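Local coordinates for glucose-6-phosphate isomerase like protein (Thermus thermophilus, PDB 1WIW) that probably binds phosphorylated sugars and may interconvert aldose and ketose phosphates, as glucose-6-phosphate and mannose-6-phosphate isomerases of its family do, at residues F183-S189 with T265-A270; E243-T247 with L258-M262. The contacts are given in a common frame with arbitrary orientation. Residue numbers count along the deposited sequence, not the author numbering.

Helix 251-272 takes part in both contacts, meeting different neighbours along its length. Interaction 2 lies nearer the start of the helix, where it packs against the end of strand 240-244 and the chain leaving it. Interaction 1 lies farther along, against the C-terminal end of helix 174-185 and the turn beyond. Their centres are about 15 Å apart, yet they touch, Phe183 CE2 lying 3.9 Å from Met262 O. Interaction 1 is wholly buried, its side-chain packing mainly apolar, built on an aromatic ring and small alanines. Interaction 2 is buried at Val244 and Leu258 but opens toward solvent at Pro245, and there the long side chain of Arg261 lies along the contact.

Interaction 1: residues F183-S189 with T265-A270; sequences FARVAKS and TAYYLA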
loop_
_atom_site.group_PDB
_atom_site.type_symbol
_atom_site.label_atom_id
_atom_site.label_comp_id
_atom_site.label_asym_id
_atom_site.label_seq_id
_atom_site.Cartn_x
_atom_site.Cartn_y
_atom_site.Cartn_z
ATOM N N PHE B 183 6.206 -3.604 -12.106
ATOM C CA PHE B 183 5.595 -4.697 -12.855
ATOM C C PHE B 183 4.385 -4.282 -13.681
ATOM O O PHE B 183 4.066 -4.909 -14.694
ATOM C CB PHE B 183 5.248 -5.846 -11.910
ATOM C CG PHE B 183 6.410 -6.767 -11.659
ATOM C CD1 PHE B 183 6.573 -7.923 -12.416
ATOM C CD2 PHE B 183 7.399 -6.421 -10.746
ATOM C CE1 PHE B 183 7.710 -8.720 -12.275
ATOM C CE2 PHE B 183 8.540 -7.208 -10.593
ATOM C CZ PHE B 183 8.695 -8.360 -11.362
ATOM N N ALA B 184 3.712 -3.222 -13.260
ATOM C CA ALA B 184 2.563 -2.751 -14.017
ATOM C C ALA B 184 3.060 -1.893 -15.180
ATOM O O ALA B 184 2.642 -2.080 -16.321
ATOM C CB ALA B 184 1.626 -1.939 -13.127
ATOM N N ARG B 185 3.978 -0.973 -14.902
ATOM C CA ARG B 185 4.449 -0.094 -15.964
ATOM C C ARG B 185 5.373 -0.725 -16.995
ATOM O O ARG B 185 5.290 -0.403 -18.181
ATOM C CB ARG B 185 5.130 1.159 -15.406
ATOM C CG ARG B 185 5.180 2.233 -16.485
ATOM C CD ARG B 185 6.335 3.194 -16.388
ATOM N NE ARG B 185 6.156 4.175 -15.335
ATOM C CZ ARG B 185 6.525 5.446 -15.441
ATOM N NH1 ARG B 185 6.332 6.275 -14.428
ATOM N NH2 ARG B 185 7.065 5.890 -16.569
ATOM N N VAL B 186 6.250 -1.617 -16.543
ATOM C CA VAL B 186 7.198 -2.280 -17.426
ATOM C C VAL B 186 6.689 -3.629 -17.936
ATOM O O VAL B 186 6.688 -3.878 -19.143
ATOM C CB VAL B 186 8.550 -2.480 -16.714
ATOM C CG1 VAL B 186 9.514 -3.272 -17.602
ATOM C CG2 VAL B 186 9.151 -1.124 -16.371
ATOM N N ALA B 187 6.245 -4.494 -17.025
ATOM C CA ALA B 187 5.757 -5.811 -17.426
ATOM C C ALA B 187 4.285 -5.791 -17.847
ATOM O O ALA B 187 3.776 -6.779 -18.378
ATOM C CB ALA B 187 5.974 -6.821 -16.290
ATOM N N LYS B 188 3.614 -4.661 -17.626
ATOM C CA LYS B 188 2.208 -4.507 -17.990
ATOM C C LYS B 188 1.398 -5.628 -17.330
ATOM O O LYS B 188 0.385 -6.087 -17.873
ATOM C CB LYS B 188 2.050 -4.587 -19.519
ATOM C CG LYS B 188 3.028 -3.719 -20.330
ATOM C CD LYS B 188 2.859 -2.237 -20.029
ATOM C CE LYS B 188 3.671 -1.362 -20.983
ATOM N NZ LYS B 188 5.146 -1.573 -20.870
ATOM N N SER B 189 1.852 -6.051 -16.152
ATOM C CA SER B 189 1.221 -7.146 -15.423
ATOM C C SER B 189 0.782 -6.793 -14.009
ATOM O O SER B 189 1.338 -5.909 -13.363
ATOM C CB SER B 189 2.170 -8.352 -15.364
ATOM O OG SER B 189 2.510 -8.804 -16.668
ATOM N N THR B 265 13.769 -7.607 -13.784
ATOM C CA THR B 265 12.888 -8.767 -13.797
ATOM C C THR B 265 11.604 -8.418 -14.556
ATOM O O THR B 265 11.153 -9.180 -15.409
ATOM C CB THR B 265 12.551 -9.212 -12.356
ATOM O OG1 THR B 265 13.764 -9.577 -11.680
ATOM C CG2 THR B 265 11.597 -10.403 -12.363
ATOM N N ALA B 266 11.036 -7.256 -14.245
ATOM C CA ALA B 266 9.822 -6.789 -14.901
ATOM C C ALA B 266 10.076 -6.644 -16.402
ATOM O O ALA B 266 9.199 -6.927 -17.214
ATOM C CB ALA B 266 9.392 -5.451 -14.310
ATOM N N TYR B 267 11.282 -6.199 -16.757
ATOM C CA TYR B 267 11.674 -6.025 -18.158
ATOM C C TYR B 267 11.578 -7.358 -18.897
ATOM O O TYR B 267 10.958 -7.454 -19.965
ATOM C CB TYR B 267 13.115 -5.504 -18.242
ATOM C CG TYR B 267 13.687 -5.454 -19.652
ATOM C CD1 TYR B 267 13.373 -4.409 -20.526
ATOM C CD2 TYR B 267 14.507 -6.478 -20.122
ATOM C CE1 TYR B 267 13.864 -4.390 -21.843
ATOM C CE2 TYR B 267 15.001 -6.470 -21.434
ATOM C CZ TYR B 267 14.674 -5.429 -22.288
ATOM O OH TYR B 267 15.138 -5.451 -23.589
ATOM N N TYR B 268 12.212 -8.382 -18.327
ATOM C CA TYR B 268 12.201 -9.717 -18.915
ATOM C C TYR B 268 10.804 -10.340 -18.929
ATOM O O TYR B 268 10.459 -11.062 -19.864
ATOM C CB TYR B 268 13.184 -10.632 -18.174
ATOM C CG TYR B 268 14.632 -10.278 -18.444
ATOM C CD1 TYR B 268 15.506 -9.962 -17.399
ATOM C CD2 TYR B 268 15.120 -10.218 -19.757
ATOM C CE1 TYR B 268 16.840 -9.586 -17.655
ATOM C CE2 TYR B 268 16.444 -9.845 -20.023
ATOM C CZ TYR B 268 17.295 -9.527 -18.971
ATOM O OH TYR B 268 18.586 -9.117 -19.238
ATOM N N LEU B 269 9.993 -10.060 -17.911
ATOM C CA LEU B 269 8.647 -10.624 -17.885
ATOM C C LEU B 269 7.840 -10.076 -19.063
ATOM O O LEU B 269 7.101 -10.811 -19.716
ATOM C CB LEU B 269 7.944 -10.302 -16.561
ATOM C CG LEU B 269 6.508 -10.825 -16.402
ATOM C CD1 LEU B 269 6.454 -12.335 -16.645
ATOM C CD2 LEU B 269 6.008 -10.505 -15.009
ATOM N N ALA B 270 7.980 -8.781 -19.337
ATOM C CA ALA B 270 7.273 -8.175 -20.460
ATOM C C ALA B 270 7.674 -8.895 -21.747
ATOM O O ALA B 270 6.820 -9.204 -22.586
ATOM C CB ALA B 270 7.615 -6.690 -20.566
#
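Start with Phe183, near the C-terminal end of helix 174-185. Its CA-CB bond runs sideways to helix 251-272, but with chi1 at -84° the ring reaches across to it. Ala266 CB sits 4.0 Å from the centroid of that ring, on its normal, a CH-pi contact over the face. Leu269 CD2, 3.7 Å from Phe183 CE1, and Thr265 CG2, 3.7 Å from Phe183 CZ, lie at the ring edge. Ala266 is therefore the centre of the contact: its methyl also meets Val186, CB to CB at 3.9 Å, and Ala187, CB to CB at 4.2 Å. Val186 points at the helix, with CG1 3.5 Å from Tyr267 N, so its methyl rests against the backbone. Because residues 266 and 270 are both alanine, the turn comes close, and the CA atoms of Ala187 and Ala270 are only 4.1 Å apart. The turn is held from its own side: Lys188 takes positive phi, Ser189 N bonds back to Phe183 O at 2.9 Å, and Ser189 OG donates to Ala187 O at 2.9 Å. Lys188 also has backbone hydrogen bonds to the second subunit. With no hydrogen bond between the segments, close fit and burial of methyls and ring probably hold them.

Interaction 2: residues E243-T247 with L258-M262; sequences EVPAT and LWYRM
This is a strand-to-helix contact in the C-terminal SIS domain, an alpha/beta fold with a parallel sheet, where the edge strand 240-244 of this chain and the segment after it lie against helix 251-272. Residues 243-247 are extended, with phi from -75° to -108° and psi from 113° to 150°; residues 258-262 are regular helix, Met262 N bonding to Leu258 O at 3.0 Å. Ala246 and Leu258 set the register, their CA atoms 5.5 Å apart. Val244 (chi1 t) points at the helix, placing CG1 3.7 Å from Leu258 CD2 and 3.7 Å from Arg261 CD. Leu258, chi1 m and chi2 t, starts sideways but turns its end to residues 244-246: its CG lies 3.5 Å from Ala246 CB, and its CD2 3.6 Å from both Val244 O and Pro245 O. Met262 (selenomethionine) extends the hydrophobic layer toward Val219 and Leu221 of strand 216-221. On the more open side, Arg261 runs out with chi1 and chi2 t and chi3 m, and its NH1 forms a salt bridge with Glu138, which also accepts a hydrogen bond from Thr247 OG1. The guanidinium presents one face to Pro245 O, while Arg261 NH2 lies 3.7 Å from Pro245 CD.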
loop_
_atom_site.group_PDB
_atom_site.type_symbol
_atom_site.label_atom_id
_atom_site.label_comp_id
_atom_site.label_asym_id
_atom_site.label_seq_id
_atom_site.Cartn_x
_atom_site.Cartn_y
_atom_site.Cartn_z
ATOM N N GLU B 243 12.949 -16.114 -2.837
ATOM C CA GLU B 243 13.610 -15.261 -1.854
ATOM C C GLU B 243 14.636 -14.450 -2.638
ATOM O O GLU B 243 15.588 -15.008 -3.172
ATOM C CB GLU B 243 14.321 -16.101 -0.788
ATOM C CG GLU B 243 13.404 -17.044 -0.024
ATOM C CD GLU B 243 14.163 -17.918 0.961
ATOM O OE1 GLU B 243 14.705 -17.377 1.949
ATOM O OE2 GLU B 243 14.223 -19.144 0.741
ATOM N N VAL B 244 14.431 -13.139 -2.726
ATOM C CA VAL B 244 15.358 -12.291 -3.468
ATOM C C VAL B 244 16.368 -11.661 -2.519
ATOM O O VAL B 244 16.004 -10.890 -1.631
ATOM C CB VAL B 244 14.619 -11.154 -4.220
ATOM C CG1 VAL B 244 15.603 -10.401 -5.114
ATOM C CG2 VAL B 244 13.464 -11.724 -5.039
ATOM N N PRO B 245 17.657 -11.984 -2.692
ATOM C CA PRO B 245 18.679 -11.411 -1.814
ATOM C C PRO B 245 18.942 -9.952 -2.177
ATOM O O PRO B 245 18.804 -9.561 -3.335
ATOM C CB PRO B 245 19.886 -12.311 -2.063
ATOM C CG PRO B 245 19.741 -12.652 -3.503
ATOM C CD PRO B 245 18.253 -12.947 -3.637
ATOM N N ALA B 246 19.314 -9.150 -1.187
ATOM C CA ALA B 246 19.576 -7.739 -1.422
ATOM C C ALA B 246 21.055 -7.396 -1.355
ATOM O O ALA B 246 21.686 -7.504 -0.300
ATOM C CB ALA B 246 18.815 -6.895 -0.420
ATOM N N THR B 247 21.598 -6.975 -2.491
ATOM C CA THR B 247 22.993 -6.578 -2.582
ATOM C C THR B 247 23.130 -5.208 -1.917
ATOM O O THR B 247 22.191 -4.411 -1.943
ATOM C CB THR B 247 23.420 -6.474 -4.058
ATOM O OG1 THR B 247 23.243 -7.751 -4.684
ATOM C CG2 THR B 247 24.886 -6.045 -4.178
ATOM N N LEU B 258 17.429 -4.086 -4.623
ATOM C CA LEU B 258 16.267 -4.952 -4.805
ATOM C C LEU B 258 15.384 -4.333 -5.883
ATOM O O LEU B 258 14.943 -5.012 -6.804
ATOM C CB LEU B 258 15.474 -5.082 -3.499
ATOM C CG LEU B 258 16.058 -5.989 -2.408
ATOM C CD1 LEU B 258 15.319 -5.758 -1.100
ATOM C CD2 LEU B 258 15.962 -7.453 -2.832
ATOM N N TRP B 259 15.127 -3.037 -5.753
ATOM C CA TRP B 259 14.308 -2.306 -6.721
ATOM C C TRP B 259 14.878 -2.461 -8.137
ATOM O O TRP B 259 14.138 -2.721 -9.084
ATOM C CB TRP B 259 14.266 -0.824 -6.334
ATOM C CG TRP B 259 13.531 0.054 -7.307
ATOM C CD1 TRP B 259 12.187 0.287 -7.355
ATOM C CD2 TRP B 259 14.110 0.802 -8.381
ATOM N NE1 TRP B 259 11.892 1.139 -8.399
ATOM C CE2 TRP B 259 13.055 1.467 -9.045
ATOM C CE3 TRP B 259 15.422 0.975 -8.848
ATOM C CZ2 TRP B 259 13.270 2.296 -10.160
ATOM C CZ3 TRP B 259 15.637 1.801 -9.956
ATOM C CH2 TRP B 259 14.563 2.448 -10.597
ATOM N N TYR B 260 16.193 -2.297 -8.276
ATOM C CA TYR B 260 16.858 -2.411 -9.579
ATOM C C TYR B 260 16.730 -3.818 -10.175
ATOM O O TYR B 260 16.436 -3.971 -11.361
ATOM C CB TYR B 260 18.338 -2.041 -9.446
ATOM C CG TYR B 260 19.114 -1.996 -10.757
ATOM C CD1 TYR B 260 18.791 -1.072 -11.753
ATOM C CD2 TYR B 260 20.199 -2.841 -10.976
ATOM C CE1 TYR B 260 19.532 -0.984 -12.936
ATOM C CE2 TYR B 260 20.952 -2.767 -12.163
ATOM C CZ TYR B 260 20.613 -1.834 -13.132
ATOM O OH TYR B 260 21.360 -1.733 -14.287
ATOM N N ARG B 261 16.953 -4.847 -9.365
ATOM C CA ARG B 261 16.834 -6.213 -9.871
ATOM C C ARG B 261 15.392 -6.499 -10.299
ATOM O O ARG B 261 15.152 -7.268 -11.229
ATOM C CB ARG B 261 17.264 -7.232 -8.811
ATOM C CG ARG B 261 17.125 -8.671 -9.294
ATOM C CD ARG B 261 17.505 -9.694 -8.234
ATOM N NE ARG B 261 18.914 -9.627 -7.867
ATOM C CZ ARG B 261 19.576 -10.630 -7.294
ATOM N NH1 ARG B 261 20.860 -10.497 -6.985
ATOM N NH2 ARG B 261 18.954 -11.774 -7.045
HETATM N N MSE B 262 14.430 -5.892 -9.612
HETATM C CA MSE B 262 13.029 -6.094 -9.972
HETATM C C MSE B 262 12.682 -5.341 -11.259
HETATM O O MSE B 262 11.817 -5.772 -12.017
HETATM C CB MSE B 262 12.107 -5.650 -8.834
HETATM C CG MSE B 262 12.195 -6.546 -7.604
HETATM SE SE MSE B 262 11.721 -8.415 -7.966
HETATM C CE MSE B 262 10.461 -8.652 -6.552
#